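Local structure of transcriptional activator of comK gene (Bacillus halodurans, 2HQB) at residues Ile56-Val60 with Tyr85-Phe90; Val131-Trp137 with Val158-Trp164; Gly189-His193 with Ile208-Gln214. The protein probably activates the competence gene comK and, as a BMP-family lipoprotein with a periplasmic-binding-protein fold, probably binds a small ligand. All coordinates share one frame; numbering follows the deposited sequence.

Contact 1: residues Ile56-Val60 with Tyr85-Phe90; sequences IKELV and YPDVHF
Within the parallel sheet domain that carries strands 66-69 and 89-93, helix 49-61 packs through I56, K57 and V60 against Y85 and V88 of the turn that leads into strand 89-93, and F90 within that strand. That turn is a type I beta turn from Y85 to V88, closed by V88 N to Y85 O at 3.0 Å. The Y85 ring reaches across the helix: I56 CG2 sits over one face, toward the rim, 4.0 Å from Y85 CE1. V60 CG2 meets the same ring obliquely, and the aliphatic CG of K57 comes up to the hydroxyl at its edge. With chi1 of I56 at -72°, its CG1 beside the backbone N and its CG2 anti to it, I56 CG2 and I56 CD1 both meet the edge of the F90 ring, I56 CD1 3.9 Å from F90 CE2. V60 CG1 and V88 CG2 meet tip to tip at 3.5 Å. A serine in place of Y85 would probably open a gap beside I56 and V60, the ring they share being gone. Behind the contact, I56 and V60 also touch I67 of strand 66-69 and I56 reaches L11 of strand 7-11, while F90 meets the ring of F78 from helix 73-79.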
# COMPACT_ATOMS: atom_id res chain seq x y z
N ILE A 56 11.82 22.76 3.35
CA ILE A 56 12.12 22.60 1.94
C ILE A 56 13.23 23.57 1.59
O ILE A 56 14.06 23.31 0.70
CB ILE A 56 10.84 22.86 1.09
CG1 ILE A 56 9.86 21.68 1.28
CG2 ILE A 56 11.19 23.08 -0.42
CD1 ILE A 56 8.71 21.61 0.28
N LYS A 57 13.26 24.67 2.33
CA LYS A 57 14.26 25.70 2.13
C LYS A 57 15.58 25.11 2.55
O LYS A 57 16.53 25.09 1.77
CB LYS A 57 13.89 26.93 2.95
CG LYS A 57 12.66 27.63 2.37
CD LYS A 57 11.83 28.47 3.37
CE LYS A 57 10.55 28.99 2.67
NZ LYS A 57 9.57 29.66 3.58
N GLU A 58 15.63 24.59 3.77
CA GLU A 58 16.86 23.98 4.26
C GLU A 58 17.31 22.90 3.27
O GLU A 58 18.45 22.89 2.81
CB GLU A 58 16.62 23.36 5.62
CG GLU A 58 15.76 24.21 6.54
CD GLU A 58 15.55 23.58 7.93
OE1 GLU A 58 15.10 22.41 8.03
OE2 GLU A 58 15.84 24.27 8.93
N LEU A 59 16.42 21.99 2.92
CA LEU A 59 16.78 20.91 2.03
C LEU A 59 17.44 21.33 0.73
O LEU A 59 18.47 20.76 0.34
CB LEU A 59 15.55 20.06 1.74
CG LEU A 59 15.15 19.07 2.81
CD1 LEU A 59 13.88 18.39 2.37
CD2 LEU A 59 16.25 18.05 3.00
N VAL A 60 16.83 22.30 0.06
CA VAL A 60 17.39 22.76 -1.21
C VAL A 60 18.61 23.64 -0.96
O VAL A 60 19.48 23.77 -1.83
CB VAL A 60 16.39 23.53 -2.04
CG1 VAL A 60 16.93 23.66 -3.44
CG2 VAL A 60 15.06 22.78 -2.09
N TYR A 85 10.94 26.80 -7.05
CA TYR A 85 12.06 25.89 -7.00
C TYR A 85 12.06 25.12 -8.30
O TYR A 85 11.93 23.90 -8.32
CB TYR A 85 11.89 24.96 -5.84
CG TYR A 85 12.04 25.63 -4.51
CD1 TYR A 85 10.91 25.96 -3.75
CD2 TYR A 85 13.29 25.89 -3.96
CE1 TYR A 85 11.03 26.52 -2.49
CE2 TYR A 85 13.42 26.45 -2.69
CZ TYR A 85 12.28 26.76 -1.96
OH TYR A 85 12.38 27.29 -0.69
N PRO A 86 12.22 25.82 -9.41
CA PRO A 86 12.21 25.13 -10.70
C PRO A 86 13.32 24.09 -10.85
O PRO A 86 13.16 23.08 -11.53
CB PRO A 86 12.31 26.28 -11.71
CG PRO A 86 13.14 27.31 -10.93
CD PRO A 86 12.56 27.26 -9.55
N ASP A 87 14.42 24.35 -10.17
CA ASP A 87 15.60 23.49 -10.22
C ASP A 87 15.48 22.23 -9.33
O ASP A 87 16.42 21.42 -9.26
CB ASP A 87 16.83 24.32 -9.79
CG ASP A 87 16.62 25.08 -8.45
OD1 ASP A 87 15.49 25.58 -8.18
OD2 ASP A 87 17.59 25.18 -7.66
N VAL A 88 14.32 22.08 -8.70
CA VAL A 88 14.01 21.00 -7.75
C VAL A 88 12.72 20.29 -8.13
O VAL A 88 11.72 20.93 -8.42
CB VAL A 88 13.82 21.60 -6.37
CG1 VAL A 88 13.57 20.52 -5.32
CG2 VAL A 88 15.03 22.43 -6.05
N HIS A 89 12.74 18.96 -8.12
CA HIS A 89 11.56 18.17 -8.45
C HIS A 89 10.85 17.66 -7.19
O HIS A 89 11.50 17.24 -6.22
CB HIS A 89 11.95 16.99 -9.31
CG HIS A 89 10.78 16.35 -10.00
ND1 HIS A 89 10.19 16.91 -11.11
CD2 HIS A 89 10.11 15.21 -9.74
CE1 HIS A 89 9.19 16.14 -11.51
NE2 HIS A 89 9.12 15.10 -10.69
N PHE A 90 9.53 17.67 -7.21
CA PHE A 90 8.78 17.26 -6.05
C PHE A 90 7.88 16.04 -6.28
O PHE A 90 7.02 16.06 -7.15
CB PHE A 90 7.93 18.43 -5.55
CG PHE A 90 8.73 19.67 -5.18
CD1 PHE A 90 9.22 20.52 -6.16
CD2 PHE A 90 8.96 20.00 -3.84
CE1 PHE A 90 9.93 21.69 -5.81
CE2 PHE A 90 9.67 21.17 -3.47
CZ PHE A 90 10.16 22.01 -4.46

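Contact 2: residues Val131-Trp137 with Val158-Trp164; sequences VIAAFPW and VRYVGEW
The first torsion puts CG beside the backbone N, anti to the carbonyl carbon, in both W164 (chi1 -41°) and F135 (chi1 -38°), and the two side chains then cross at about a right angle: the edge of F135 points to the face of the W164 five-membered ring in an offset edge-to-face pair, centroids 5.0 Å apart and planes at 73°. The methyl of A134 lies over the six-membered ring of the same indole, a CH-pi contact with CB 3.9 Å from the centroid, and W137 CH2 reaches the indole edge. A second CH-pi contact stands P136 CG over the centre of the Y160 ring, 3.8 Å from its centroid. Upstream, the strands run parallel, pairing V131 with V158, I132 with R159 and A133 with Y160. Their backbones are joined by hydrogen bonds from R159 N to V131 O at 2.8 Å and from A133 N to R159 O at 3.0 Å. I132 CG2 packs on V161 CG2, just beyond the strand, at 3.7 Å. The strands belong to a beta-alpha-beta unit: helix 139-150 packs on the face carrying V131, A133, V158 and Y160 through V141 and F144, and helix 167-178 packs on I132, R159 and V161 through L173.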
# COMPACT_ATOMS: atom_id res chain seq x y z
N VAL A 131 -14.05 -8.17 4.90
CA VAL A 131 -13.12 -7.07 4.84
C VAL A 131 -13.45 -6.08 5.94
O VAL A 131 -14.60 -5.69 6.06
CB VAL A 131 -13.22 -6.27 3.54
CG1 VAL A 131 -12.27 -5.06 3.59
CG2 VAL A 131 -12.87 -7.13 2.38
N ILE A 132 -12.44 -5.68 6.73
CA ILE A 132 -12.62 -4.62 7.74
C ILE A 132 -11.72 -3.48 7.22
O ILE A 132 -10.50 -3.48 7.42
CB ILE A 132 -12.12 -5.03 9.15
CG1 ILE A 132 -12.88 -6.26 9.63
CG2 ILE A 132 -12.31 -3.87 10.12
CD1 ILE A 132 -12.50 -6.73 11.05
N ALA A 133 -12.30 -2.54 6.51
CA ALA A 133 -11.53 -1.45 5.96
C ALA A 133 -11.88 -0.15 6.66
O ALA A 133 -12.70 -0.12 7.59
CB ALA A 133 -11.78 -1.33 4.48
N ALA A 134 -11.26 0.94 6.20
CA ALA A 134 -11.49 2.23 6.82
C ALA A 134 -12.56 2.98 6.06
O ALA A 134 -13.53 3.48 6.66
CB ALA A 134 -10.19 3.03 6.84
N PHE A 135 -12.41 3.04 4.75
CA PHE A 135 -13.37 3.75 3.92
C PHE A 135 -13.76 3.00 2.65
O PHE A 135 -12.98 2.22 2.10
CB PHE A 135 -12.83 5.11 3.52
CG PHE A 135 -12.06 5.79 4.60
CD1 PHE A 135 -10.67 5.68 4.64
CD2 PHE A 135 -12.70 6.54 5.56
CE1 PHE A 135 -9.94 6.33 5.64
CE2 PHE A 135 -11.98 7.19 6.57
CZ PHE A 135 -10.61 7.08 6.60
N PRO A 136 -14.97 3.27 2.17
CA PRO A 136 -15.60 2.70 0.97
C PRO A 136 -14.83 2.94 -0.32
O PRO A 136 -14.85 2.11 -1.24
CB PRO A 136 -16.95 3.36 0.96
CG PRO A 136 -17.19 3.70 2.39
CD PRO A 136 -15.87 4.25 2.79
N TRP A 137 -14.14 4.08 -0.39
CA TRP A 137 -13.38 4.39 -1.58
C TRP A 137 -12.11 3.55 -1.76
O TRP A 137 -11.35 3.75 -2.71
CB TRP A 137 -13.05 5.86 -1.61
CG TRP A 137 -12.30 6.36 -0.42
CD1 TRP A 137 -12.79 7.09 0.63
CD2 TRP A 137 -10.90 6.22 -0.18
NE1 TRP A 137 -11.79 7.40 1.50
CE2 TRP A 137 -10.61 6.88 1.03
CE3 TRP A 137 -9.86 5.59 -0.87
CZ2 TRP A 137 -9.34 6.93 1.56
CZ3 TRP A 137 -8.61 5.64 -0.35
CH2 TRP A 137 -8.35 6.30 0.86
N VAL A 158 -18.33 -6.75 4.35
CA VAL A 158 -17.52 -5.56 4.40
C VAL A 158 -18.00 -4.67 5.53
O VAL A 158 -19.15 -4.30 5.57
CB VAL A 158 -17.61 -4.76 3.11
CG1 VAL A 158 -16.75 -3.53 3.21
CG2 VAL A 158 -17.18 -5.61 1.95
N ARG A 159 -17.09 -4.37 6.45
CA ARG A 159 -17.36 -3.48 7.58
C ARG A 159 -16.34 -2.34 7.45
O ARG A 159 -15.19 -2.57 7.12
CB ARG A 159 -17.17 -4.18 8.93
CG ARG A 159 -18.22 -5.23 9.25
CD ARG A 159 -19.63 -4.69 9.07
NE ARG A 159 -20.29 -5.28 7.91
CZ ARG A 159 -21.29 -6.14 8.00
NH1 ARG A 159 -21.76 -6.53 9.18
NH2 ARG A 159 -21.84 -6.63 6.89
N TYR A 160 -16.79 -1.13 7.73
CA TYR A 160 -15.92 0.03 7.64
C TYR A 160 -15.55 0.59 9.01
O TYR A 160 -16.41 0.79 9.85
CB TYR A 160 -16.61 1.14 6.79
CG TYR A 160 -16.69 0.77 5.32
CD1 TYR A 160 -17.92 0.48 4.69
CD2 TYR A 160 -15.53 0.60 4.58
CE1 TYR A 160 -17.97 0.01 3.39
CE2 TYR A 160 -15.56 0.14 3.29
CZ TYR A 160 -16.78 -0.16 2.69
OH TYR A 160 -16.74 -0.70 1.42
N VAL A 161 -14.26 0.80 9.25
CA VAL A 161 -13.83 1.42 10.51
C VAL A 161 -13.90 2.91 10.21
O VAL A 161 -13.71 3.35 9.06
CB VAL A 161 -12.39 1.16 10.84
CG1 VAL A 161 -12.06 1.83 12.14
CG2 VAL A 161 -12.12 -0.28 10.88
N GLY A 162 -14.15 3.73 11.20
CA GLY A 162 -14.19 5.13 10.84
C GLY A 162 -12.88 5.59 10.22
O GLY A 162 -12.87 6.43 9.32
N GLU A 163 -11.76 5.08 10.75
CA GLU A 163 -10.42 5.44 10.26
C GLU A 163 -9.34 4.34 10.23
O GLU A 163 -9.64 3.16 10.33
CB GLU A 163 -9.87 6.64 11.04
CG GLU A 163 -8.48 7.03 10.53
CD GLU A 163 -8.11 8.46 10.79
OE1 GLU A 163 -8.33 8.90 11.95
OE2 GLU A 163 -7.61 9.13 9.84
N TRP A 164 -8.08 4.74 10.09
CA TRP A 164 -6.99 3.78 10.01
C TRP A 164 -6.30 3.37 11.31
O TRP A 164 -5.55 2.40 11.33
CB TRP A 164 -5.89 4.29 9.10
CG TRP A 164 -6.32 4.94 7.86
CD1 TRP A 164 -6.53 6.26 7.67
CD2 TRP A 164 -6.49 4.31 6.59
NE1 TRP A 164 -6.82 6.51 6.35
CE2 TRP A 164 -6.80 5.33 5.67
CE3 TRP A 164 -6.42 2.99 6.14
CZ2 TRP A 164 -7.04 5.06 4.33
CZ3 TRP A 164 -6.65 2.74 4.82
CH2 TRP A 164 -6.97 3.76 3.93

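Contact 3: residues Gly189-His193 with Ile208-Gln214; sequences GDGYH and IGYVGDQ
This is a buried contact between side chains and backbone, set where the loop after strand 184-186 enters helix 193-203 and meets the C-terminal end of strand 206-211. H193 and Y210 are at its heart. With CG anti to the backbone N (chi1 -175°), the imidazole of H193 extends toward the strand and lays a face against Y210 CB, which lies 3.2 Å from H193 ND1. The carbonyl oxygen of I208 lies in the ring plane at the edge, 3.5 Å from H193 CE1. H193 ND1 is hydrogen-bonded to P187 O, which probably helps to fix the rotation of the ring. From the other direction Q214 brings CG to 3.3 Å from H193 NE2, its amide turned 52° from the imidazole. Q214 NE2 bonds Y210 O at 3.1 Å, coming from above the carbonyl plane, so the glutamine is held to the strand it follows. The phenol of Y210 is sandwiched off-centre: G189 N lies over one face, V211 CG2 over the opposite one, and D190 OD2 comes to the edge, 3.6 Å from Y210 CE2. D190 OD1 packs beside V211 CB at 3.4 Å. Loops gathered at the C-terminal ends of parallel strands, as here, are typical of the periplasmic-binding-protein fold, where such loops commonly line the ligand cleft between the domains.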
# COMPACT_ATOMS: atom_id res chain seq x y z
N GLY A 189 -6.36 -1.88 6.78
CA GLY A 189 -6.07 -0.60 7.41
C GLY A 189 -4.71 -0.74 8.03
O GLY A 189 -4.56 -1.53 8.95
N ASP A 190 -3.71 -0.02 7.53
CA ASP A 190 -2.33 -0.12 8.07
C ASP A 190 -2.31 0.08 9.56
O ASP A 190 -1.73 -0.70 10.29
CB ASP A 190 -1.41 0.93 7.48
CG ASP A 190 -1.21 0.78 6.00
OD1 ASP A 190 -0.34 -0.03 5.62
OD2 ASP A 190 -1.94 1.46 5.24
N GLY A 191 -2.94 1.15 10.00
CA GLY A 191 -2.97 1.39 11.42
C GLY A 191 -3.35 0.23 12.33
O GLY A 191 -2.58 -0.09 13.25
N TYR A 192 -4.49 -0.43 12.10
CA TYR A 192 -4.95 -1.51 12.99
C TYR A 192 -4.71 -2.90 12.51
O TYR A 192 -5.07 -3.84 13.19
CB TYR A 192 -6.44 -1.37 13.28
CG TYR A 192 -7.27 -1.35 12.03
CD1 TYR A 192 -7.39 -2.51 11.22
CD2 TYR A 192 -7.88 -0.17 11.61
CE1 TYR A 192 -8.11 -2.46 10.02
CE2 TYR A 192 -8.60 -0.11 10.40
CZ TYR A 192 -8.71 -1.25 9.61
OH TYR A 192 -9.38 -1.17 8.42
N HIS A 193 -4.12 -3.03 11.34
CA HIS A 193 -3.88 -4.32 10.75
C HIS A 193 -3.35 -5.40 11.70
O HIS A 193 -4.01 -6.45 11.86
CB HIS A 193 -2.96 -4.16 9.55
CG HIS A 193 -2.75 -5.42 8.79
ND1 HIS A 193 -3.68 -5.91 7.90
CD2 HIS A 193 -1.73 -6.31 8.81
CE1 HIS A 193 -3.24 -7.06 7.41
NE2 HIS A 193 -2.06 -7.32 7.94
N ILE A 208 -5.61 -12.10 5.58
CA ILE A 208 -4.86 -11.71 4.38
C ILE A 208 -4.00 -10.48 4.77
O ILE A 208 -4.53 -9.50 5.29
CB ILE A 208 -5.76 -11.28 3.17
CG1 ILE A 208 -6.62 -12.45 2.70
CG2 ILE A 208 -4.87 -10.83 2.01
CD1 ILE A 208 -5.84 -13.66 2.29
N GLY A 209 -2.69 -10.56 4.54
CA GLY A 209 -1.81 -9.44 4.86
C GLY A 209 -2.12 -8.15 4.10
O GLY A 209 -2.62 -8.16 2.97
N TYR A 210 -1.80 -7.02 4.72
CA TYR A 210 -2.05 -5.72 4.12
C TYR A 210 -0.81 -4.84 3.94
O TYR A 210 -0.12 -4.54 4.91
CB TYR A 210 -3.07 -4.94 4.96
CG TYR A 210 -3.63 -3.75 4.24
CD1 TYR A 210 -4.40 -3.92 3.07
CD2 TYR A 210 -3.38 -2.44 4.70
CE1 TYR A 210 -4.92 -2.84 2.38
CE2 TYR A 210 -3.89 -1.33 4.00
CZ TYR A 210 -4.67 -1.55 2.83
OH TYR A 210 -5.17 -0.49 2.10
N VAL A 211 -0.55 -4.42 2.71
CA VAL A 211 0.57 -3.55 2.35
C VAL A 211 1.95 -4.10 2.66
O VAL A 211 2.93 -3.61 2.12
CB VAL A 211 0.39 -2.15 3.00
CG1 VAL A 211 1.52 -1.26 2.64
CG2 VAL A 211 -0.92 -1.52 2.50
N GLY A 212 2.04 -5.13 3.50
CA GLY A 212 3.33 -5.72 3.83
C GLY A 212 3.29 -7.23 3.70
O GLY A 212 2.24 -7.84 3.79
N ASP A 213 4.44 -7.87 3.53
CA ASP A 213 4.45 -9.33 3.40
C ASP A 213 3.81 -10.05 4.56
O ASP A 213 3.43 -11.22 4.41
CB ASP A 213 5.84 -9.86 3.22
CG ASP A 213 5.83 -11.31 2.88
OD1 ASP A 213 5.25 -11.65 1.83
OD2 ASP A 213 6.40 -12.11 3.67
N GLN A 214 3.71 -9.39 5.71
CA GLN A 214 3.01 -9.94 6.87
C GLN A 214 3.15 -11.39 7.24
O GLN A 214 2.56 -11.78 8.21
CB GLN A 214 1.50 -9.79 6.75
CG GLN A 214 0.88 -8.40 6.79
CD GLN A 214 1.77 -7.33 7.37
OE1 GLN A 214 2.45 -7.53 8.37
NE2 GLN A 214 1.74 -6.17 6.74

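In the fold
Contacts 2 and 3 belong to one domain and the same mixed sheet, their centres about 13 Å apart. Y192, from the loop of contact 3, joins them: its OH probably hydrogen-bonds I132 O of contact 2 at 2.8 Å, and its ring packs against the backbone of E163 and W164. Contact 1 lies in the other domain, on the parallel sheet, with its centre about 36 Å from that of contact 2 and about 33 Å from that of contact 3; its nearest atoms are about 20 Å from either. The loops of contacts 2 and 3 follow the C-terminal ends of their strands, consistent with a place near the interdomain cleft where relatives bind ligand.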